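Local coordinates for periplasmic branched-chain amino acid-binding protein (Burkholderia mallei, PDB 3I09) that probably captures a small organic acid or branched-chain amino acid in the periplasm for an ABC transporter, and holds acetoacetic acid in this crystal, at residues Tyr322-Thr325 and Met329-Asp332; Pro341-Glu346 and Tyr350-Ala355. All blocks are in the same frame, centred on the assembly; numbering follows the deposited sequence. Where two conformers were deposited one is given.

In the fold
Both contacts belong to the C-terminal part of this type I periplasmic binding protein and touch the same antiparallel sheet. Following the chain, strand 320-323 is joined to strand 329-338 by a five-residue turn, and interaction 1 closes that hairpin. Strand 329-338 then runs on to the connection that leads into strand 351-357, its antiparallel neighbour. Interaction 2 closes this second turn, joining the 3-10 segment 341-343 to the start of the returning strand. The two loops follow in series, neither nested nor crossed. The centres of the two contacts lie about 28 Å apart, with strand 329-338 running between a buried hairpin and a salt bridge at the surface.

Interaction 1: residues Tyr322-Thr325 and Met329-Asp332; sequences YIRT and MIHD. With EDO (1,2-ethanediol), chain H.
Tyr322 and Ile330 form an antiparallel hydrogen-bonded pair in a beta hairpin, followed toward the turn by the non-hydrogen-bonded pair of Ile323 and Met329, whose CA atoms are 4.2 Å apart. Ile330 N gives a 2.8 Å bond to Tyr322 O, whereas the return bond from Tyr322 N to Ile330 O is weak at 3.3 Å.

The Tyr322 side chain stands between its own N and carbonyl carbon (chi1 61°), which lays the ring alongside Ile330. A CH-pi contact results: Ile330 CB sits over one ring face, 4.1 Å from the centroid and 23° off the normal. Tyr322 OH is hydrogen-bonded to Glu360. A 1,2-ethanediol, probably from the crystallisation liquor, places C2 at the edge of the Tyr322 ring, and its O1 bonds weakly to Asp332 OD1. The extended Arg324 chain crosses Ile330 at a slant, and Ile330 CD1 lies over one guanidinium face, displaced toward its rim, 3.6 Å from Arg324 CZ. Asp326 and Thr364 bind this guanidinium.

On the other face of the sheet, Ile323 CG1 meets Met329 CG at 3.7 Å, the side chains crossing near a right angle beside Ile314. Met329, a selenomethionine, bends so that CE lies over the His331 ring. Within 329-332, His331 ND1 donates to Met329 O at 2.8 Å; the acceptor lies in the imidazole plane, but the donor stands 51° out of the carbonyl plane.

Interaction 2: residues Pro341-Glu346 and Tyr350-Ala355; sequences PSESKE and YYKVVA
One salt bridge, between Glu343 and Lys352, is the sole contact within 4.5 Å between the 341-346 connection and residues 350-355 at the start of strand 351-357. Lys352 NZ lies 2.8 Å from Glu343 OE1 and makes a weak second bond of 3.3 Å to Glu343 OE2, so the grip on the carboxylate is lopsided. The ammonium meets OE1 on its syn side, 17° out of the carboxylate plane.

Glu343 closes a short 3-10 segment, in which Ser344 N is bonded to Pro341 O. Its side chain is extended beyond CG and reaches toward the strand. Lys352 crosses it at about a right angle; a bend at chi3 (-76°) turns its outer chain, bringing CE within 3.3 Å of Glu343 OE1 and the ammonium onto the acid.

The same Glu343 OE1 accepts a hydrogen bond from Lys340 N, which ties the carboxylate back to its own turn. Glu337, on the neighbouring strand, forms a long, weak ion pair with Lys352, and backbone bonds between Lys352 and Glu337 join the two strands. Farther along, Val354 and Ala355 both face Leu335 in a classic beta bulge.

This contact therefore connects the 3-10 segment of the strand connection to the returning strand at the protein surface. The ammonium probably favours the ionised form of Glu343, and both carboxylates, Glu337 only weakly, the charged form of Lys352.

Interaction 1: residues Tyr322-Thr325 and Met329-Asp332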
ATOM      1  N   TYR A 322       3.093  -8.566  13.590  1.00 13.70           N
ATOM      2  CA  TYR A 322       2.984 -10.008  13.406  1.00 12.92           C
ATOM      3  C   TYR A 322       1.982 -10.237  12.280  1.00 12.86           C
ATOM      4  O   TYR A 322       1.276  -9.303  11.856  1.00 11.74           O
ATOM      5  CB  TYR A 322       2.533 -10.682  14.710  1.00 13.19           C
ATOM      6  CG  TYR A 322       1.183 -10.212  15.180  1.00 13.99           C
ATOM      7  CD1 TYR A 322       1.035  -9.041  15.920  1.00 15.18           C
ATOM      8  CD2 TYR A 322       0.032 -10.944  14.878  1.00 15.01           C
ATOM      9  CE1 TYR A 322      -0.229  -8.635  16.359  1.00 17.01           C
ATOM     10  CE2 TYR A 322      -1.187 -10.524  15.285  1.00 15.01           C
ATOM     11  CZ  TYR A 322      -1.328  -9.387  16.009  1.00 17.08           C
ATOM     12  OH  TYR A 322      -2.596  -9.036  16.404  1.00 20.41           O
ATOM     13  N   ILE A 323       1.948 -11.462  11.794  1.00 11.35           N
ATOM     14  CA  ILE A 323       1.072 -11.802  10.666  1.00 10.67           C
ATOM     15  C   ILE A 323       0.011 -12.717  11.215  1.00 10.21           C
ATOM     16  O   ILE A 323       0.297 -13.811  11.728  1.00 11.51           O
ATOM     17  CB  ILE A 323       1.856 -12.447   9.513  1.00 10.96           C
ATOM     18  CG1 ILE A 323       2.886 -11.479   8.929  1.00  9.85           C
ATOM     19  CG2 ILE A 323       0.868 -12.982   8.412  1.00 11.71           C
ATOM     20  CD1 ILE A 323       4.020 -12.217   8.037  1.00  8.09           C
ATOM     21  N   ARG A 324      -1.228 -12.288  11.087  1.00 11.27           N
ATOM     22  CA  ARG A 324      -2.346 -13.013  11.720  1.00 11.51           C
ATOM     23  C   ARG A 324      -3.055 -13.946  10.747  1.00 11.15           C
ATOM     24  O   ARG A 324      -2.689 -14.034   9.570  1.00 10.23           O
ATOM     25  CB  ARG A 324      -3.313 -12.043  12.378  1.00 12.88           C
ATOM     26  CG  ARG A 324      -4.100 -11.213  11.439  1.00 12.72           C
ATOM     27  CD  ARG A 324      -5.129 -10.350  12.224  1.00 13.15           C
ATOM     28  NE  ARG A 324      -5.967  -9.674  11.263  1.00 11.34           N
ATOM     29  CZ  ARG A 324      -6.796  -8.676  11.525  1.00 13.60           C
ATOM     30  NH1 ARG A 324      -6.911  -8.189  12.758  1.00 11.57           N
ATOM     31  NH2 ARG A 324      -7.504  -8.168  10.535  1.00 15.00           N
ATOM     32  N   THR A 325      -4.074 -14.636  11.244  1.00 11.23           N
ATOM     33  CA  THR A 325      -4.734 -15.690  10.489  1.00 11.41           C
ATOM     34  C   THR A 325      -5.169 -15.288   9.074  1.00 10.97           C
ATOM     35  O   THR A 325      -4.938 -16.027   8.123  1.00 11.19           O
ATOM     36  CB  THR A 325      -5.948 -16.257  11.302  1.00 12.88           C
ATOM     37  OG1 THR A 325      -5.443 -16.763  12.541  1.00 13.78           O
ATOM     38  CG2 THR A 325      -6.636 -17.385  10.545  1.00 13.70           C
HETATM   39  N   MSE A 329      -0.493  -8.339   8.066  1.00 12.74           N
HETATM   40  CA  MSE A 329       0.571  -7.963   9.005  1.00 11.34           C
HETATM   41  C   MSE A 329       0.065  -6.804   9.835  1.00 11.33           C
HETATM   42  O   MSE A 329      -0.152  -5.708   9.316  1.00 12.25           O
HETATM   43  CB  MSE A 329       1.880  -7.594   8.252  1.00 11.84           C
HETATM   44  CG  MSE A 329       3.155  -7.776   9.123  1.00 10.49           C
HETATM   45 SE   MSE A 329       3.396  -6.287  10.296  0.75 10.32          SE
HETATM   46  CE  MSE A 329       4.414  -5.148   9.078  1.00 11.04           C
ATOM     47  N   ILE A 330      -0.157  -7.061  11.138  1.00 10.66           N
ATOM     48  CA  ILE A 330      -0.681  -6.082  12.070  1.00 10.37           C
ATOM     49  C   ILE A 330       0.442  -5.223  12.644  1.00 10.85           C
ATOM     50  O   ILE A 330       1.397  -5.728  13.261  1.00 11.56           O
ATOM     51  CB  ILE A 330      -1.490  -6.796  13.196  1.00 10.83           C
ATOM     52  CG1 ILE A 330      -2.586  -7.692  12.586  1.00 11.33           C
ATOM     53  CG2 ILE A 330      -2.108  -5.745  14.125  1.00 11.13           C
ATOM     54  CD1 ILE A 330      -3.627  -6.950  11.751  1.00 13.23           C
ATOM     55  N   HIS A 331       0.353  -3.927  12.380  1.00 11.16           N
ATOM     56  CA  HIS A 331       1.313  -2.937  12.817  1.00 11.69           C
ATOM     57  C   HIS A 331       0.603  -1.579  12.925  1.00 11.33           C
ATOM     58  O   HIS A 331      -0.392  -1.312  12.217  1.00 11.78           O
ATOM     59  CB  HIS A 331       2.534  -2.877  11.865  1.00 10.78           C
ATOM     60  CG  HIS A 331       2.187  -2.608  10.410  1.00 11.40           C
ATOM     61  ND1 HIS A 331       1.382  -3.444   9.658  1.00 13.16           N
ATOM     62  CD2 HIS A 331       2.567  -1.612   9.577  1.00 14.55           C
ATOM     63  CE1 HIS A 331       1.233  -2.936   8.445  1.00 14.54           C
ATOM     64  NE2 HIS A 331       1.969  -1.845   8.357  1.00 16.62           N
ATOM     65  N   ASP A 332       1.132  -0.730  13.791  1.00 11.32           N
ATOM     66  CA  ASP A 332       0.568   0.601  13.995  1.00 12.92           C
ATOM     67  C   ASP A 332       0.562   1.383  12.679  1.00 12.17           C
ATOM     68  O   ASP A 332       1.479   1.266  11.862  1.00 11.85           O
ATOM     69  CB  ASP A 332       1.398   1.405  14.989  1.00 13.40           C
ATOM     70  CG  ASP A 332       1.319   0.888  16.426  1.00 17.16           C
ATOM     71  OD1 ASP A 332       0.515  -0.025  16.759  1.00 14.65           O
ATOM     72  OD2 ASP A 332       2.118   1.450  17.229  1.00 19.59           O
TER
HETATM   73  C1  EDO H  10       0.997  -4.312  16.170  1.00 40.65           C
HETATM   74  O1  EDO H  10       0.241  -3.116  16.370  1.00 39.18           O
HETATM   75  C2  EDO H  10       1.269  -5.019  17.479  1.00 43.83           C
HETATM   76  O2  EDO H  10       2.667  -5.277  17.638  1.00 45.59           O

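Interaction 2: residues Pro341-Glu346 and Tyr350-Ala355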
ATOM      1  N   PRO A 341       4.508  24.993   3.989  1.00 12.09           N
ATOM      2  CA  PRO A 341       5.885  25.250   3.546  1.00 11.90           C
ATOM      3  C   PRO A 341       6.791  25.793   4.657  1.00 12.03           C
ATOM      4  O   PRO A 341       7.910  25.315   4.817  1.00 11.64           O
ATOM      5  CB  PRO A 341       5.700  26.285   2.425  1.00 12.92           C
ATOM      6  CG  PRO A 341       4.349  25.953   1.836  1.00 11.66           C
ATOM      7  CD  PRO A 341       3.509  25.539   3.052  1.00 12.25           C
ATOM      8  N   SER A 342       6.295  26.723   5.459  1.00 12.35           N
ATOM      9  CA  SER A 342       7.116  27.342   6.516  1.00 12.60           C
ATOM     10  C   SER A 342       7.470  26.381   7.646  1.00 12.54           C
ATOM     11  O   SER A 342       8.309  26.713   8.482  1.00 12.91           O
ATOM     12  CB  SER A 342       6.385  28.530   7.125  1.00 13.56           C
ATOM     13  OG  SER A 342       5.207  28.091   7.763  1.00 11.87           O
ATOM     14  N   GLU A 343       6.800  25.232   7.703  1.00 12.82           N
ATOM     15  CA  GLU A 343       7.069  24.222   8.742  1.00 13.88           C
ATOM     16  C   GLU A 343       8.089  23.172   8.282  1.00 13.39           C
ATOM     17  O   GLU A 343       8.517  22.372   9.088  1.00 14.94           O
ATOM     18  CB  GLU A 343       5.779  23.509   9.161  1.00 14.32           C
ATOM     19  CG  GLU A 343       4.734  24.449   9.746  1.00 14.05           C
ATOM     20  CD  GLU A 343       3.398  23.805  10.002  1.00 17.89           C
ATOM     21  OE1 GLU A 343       2.946  22.875   9.287  1.00 16.12           O
ATOM     22  OE2 GLU A 343       2.737  24.299  10.928  1.00 23.49           O
ATOM     23  N   SER A 344       8.427  23.174   6.995  1.00 12.09           N
ATOM     24  CA  SER A 344       9.276  22.155   6.396  1.00 12.52           C
ATOM     25  C   SER A 344      10.716  22.615   6.529  1.00 11.51           C
ATOM     26  O   SER A 344      11.065  23.671   6.026  1.00 11.99           O
ATOM     27  CB  SER A 344       8.903  21.918   4.940  1.00 11.96           C
ATOM     28  OG  SER A 344       9.695  20.895   4.364  1.00 12.57           O
ATOM     29  N   LYS A 345      11.525  21.807   7.216  1.00 11.67           N
ATOM     30  CA  LYS A 345      12.839  22.235   7.710  1.00 12.45           C
ATOM     31  C   LYS A 345      14.025  21.617   6.941  1.00 12.64           C
ATOM     32  O   LYS A 345      15.174  22.025   7.135  1.00 11.29           O
ATOM     33  CB  LYS A 345      12.965  21.890   9.189  1.00 13.76           C
ATOM     34  CG  LYS A 345      12.038  22.767  10.047  1.00 18.38           C
ATOM     35  CD  LYS A 345      11.998  22.312  11.490  1.00 25.60           C
ATOM     36  CE  LYS A 345      11.057  23.206  12.333  1.00 29.93           C
ATOM     37  NZ  LYS A 345      11.337  23.031  13.810  1.00 32.15           N
ATOM     38  N   GLU A 346      13.729  20.656   6.075  1.00 11.77           N
ATOM     39  CA  GLU A 346      14.725  20.151   5.132  1.00 11.50           C
ATOM     40  C   GLU A 346      13.976  19.469   4.017  1.00 12.80           C
ATOM     41  O   GLU A 346      12.758  19.241   4.135  1.00 11.23           O
ATOM     42  CB  GLU A 346      15.722  19.203   5.798  1.00 13.15           C
ATOM     43  CG  GLU A 346      15.072  17.988   6.448  1.00 13.56           C
ATOM     44  CD  GLU A 346      14.577  18.211   7.849  1.00 17.97           C
ATOM     45  OE1 GLU A 346      15.185  19.008   8.581  1.00 16.89           O
ATOM     46  OE2 GLU A 346      13.610  17.511   8.255  1.00 17.60           O
ATOM     47  N   TYR A 350       7.767  16.564   5.234  1.00 11.18           N
ATOM     48  CA  TYR A 350       6.412  16.884   4.826  1.00 11.61           C
ATOM     49  C   TYR A 350       5.323  16.651   5.870  1.00 13.64           C
ATOM     50  O   TYR A 350       4.222  17.207   5.700  1.00 13.17           O
ATOM     51  CB  TYR A 350       6.028  16.078   3.564  1.00 12.03           C
ATOM     52  CG  TYR A 350       6.886  16.284   2.332  1.00  9.78           C
ATOM     53  CD1 TYR A 350       7.614  17.453   2.124  1.00 12.12           C
ATOM     54  CD2 TYR A 350       6.878  15.351   1.291  1.00 12.34           C
ATOM     55  CE1 TYR A 350       8.342  17.652   0.956  1.00 12.93           C
ATOM     56  CE2 TYR A 350       7.633  15.545   0.130  1.00 11.86           C
ATOM     57  CZ  TYR A 350       8.366  16.664  -0.016  1.00 15.31           C
ATOM     58  OH  TYR A 350       9.114  16.860  -1.146  1.00 18.70           O
ATOM     59  N   TYR A 351       5.581  15.844   6.904  1.00 12.99           N
ATOM     60  CA  TYR A 351       4.538  15.321   7.783  0.50 14.01           C
ATOM     61  C   TYR A 351       4.589  15.808   9.216  1.00 15.01           C
ATOM     62  O   TYR A 351       5.671  15.912   9.780  1.00 14.73           O
ATOM     63  CB  TYR A 351       4.711  13.820   7.899  0.50 14.02           C
ATOM     64  CG  TYR A 351       4.712  13.040   6.623  0.50 13.61           C
ATOM     65  CD1 TYR A 351       3.526  12.778   5.950  0.50 16.24           C
ATOM     66  CD2 TYR A 351       5.884  12.490   6.130  0.50 12.14           C
ATOM     67  CE1 TYR A 351       3.513  12.008   4.817  0.50 14.94           C
ATOM     68  CE2 TYR A 351       5.883  11.728   4.976  0.50 13.03           C
ATOM     69  CZ  TYR A 351       4.699  11.503   4.318  0.50 14.46           C
ATOM     70  OH  TYR A 351       4.684  10.750   3.173  0.50 14.11           O
ATOM     71  N   LYS A 352       3.420  16.013   9.811  1.00 16.27           N
ATOM     72  CA  LYS A 352       3.240  16.176  11.234  1.00 17.76           C
ATOM     73  C   LYS A 352       2.432  14.959  11.651  1.00 19.53           C
ATOM     74  O   LYS A 352       1.409  14.665  11.023  1.00 18.53           O
ATOM     75  CB  LYS A 352       2.432  17.430  11.518  1.00 18.85           C
ATOM     76  CG  LYS A 352       3.186  18.725  11.228  1.00 21.82           C
ATOM     77  CD  LYS A 352       2.364  19.995  11.504  1.00 24.05           C
ATOM     78  CE  LYS A 352       1.317  20.290  10.430  1.00 25.68           C
ATOM     79  NZ  LYS A 352       0.812  21.689  10.567  1.00 24.60           N
ATOM     80  N   VAL A 353       2.838  14.258  12.705  1.00 20.34           N
ATOM     81  CA  VAL A 353       1.998  13.135  13.178  1.00 21.77           C
ATOM     82  C   VAL A 353       0.817  13.648  14.017  1.00 21.28           C
ATOM     83  O   VAL A 353       0.986  14.355  15.019  1.00 23.26           O
ATOM     84  CB  VAL A 353       2.808  12.079  13.959  1.00 22.71           C
ATOM     85  CG1 VAL A 353       1.873  10.946  14.443  1.00 23.24           C
ATOM     86  CG2 VAL A 353       3.940  11.529  13.116  1.00 23.48           C
ATOM     87  N   VAL A 354      -0.384  13.329  13.607  1.00 19.77           N
ATOM     88  CA  VAL A 354      -1.581  13.730  14.339  1.00 19.57           C
ATOM     89  C   VAL A 354      -1.861  12.676  15.438  1.00 19.19           C
ATOM     90  O   VAL A 354      -2.144  13.021  16.589  1.00 19.22           O
ATOM     91  CB  VAL A 354      -2.776  13.837  13.370  1.00 19.20           C
ATOM     92  CG1 VAL A 354      -4.114  14.218  14.075  1.00 20.65           C
ATOM     93  CG2 VAL A 354      -2.480  14.829  12.284  1.00 21.64           C
ATOM     94  N   ALA A 355      -1.779  11.397  15.073  1.00 17.74           N
ATOM     95  CA  ALA A 355      -2.087  10.286  15.976  1.00 17.38           C
ATOM     96  C   ALA A 355      -1.420   9.008  15.490  1.00 16.46           C
ATOM     97  O   ALA A 355      -1.185   8.817  14.294  1.00 13.54           O
ATOM     98  CB  ALA A 355      -3.593  10.058  16.096  1.00 17.52           C
TER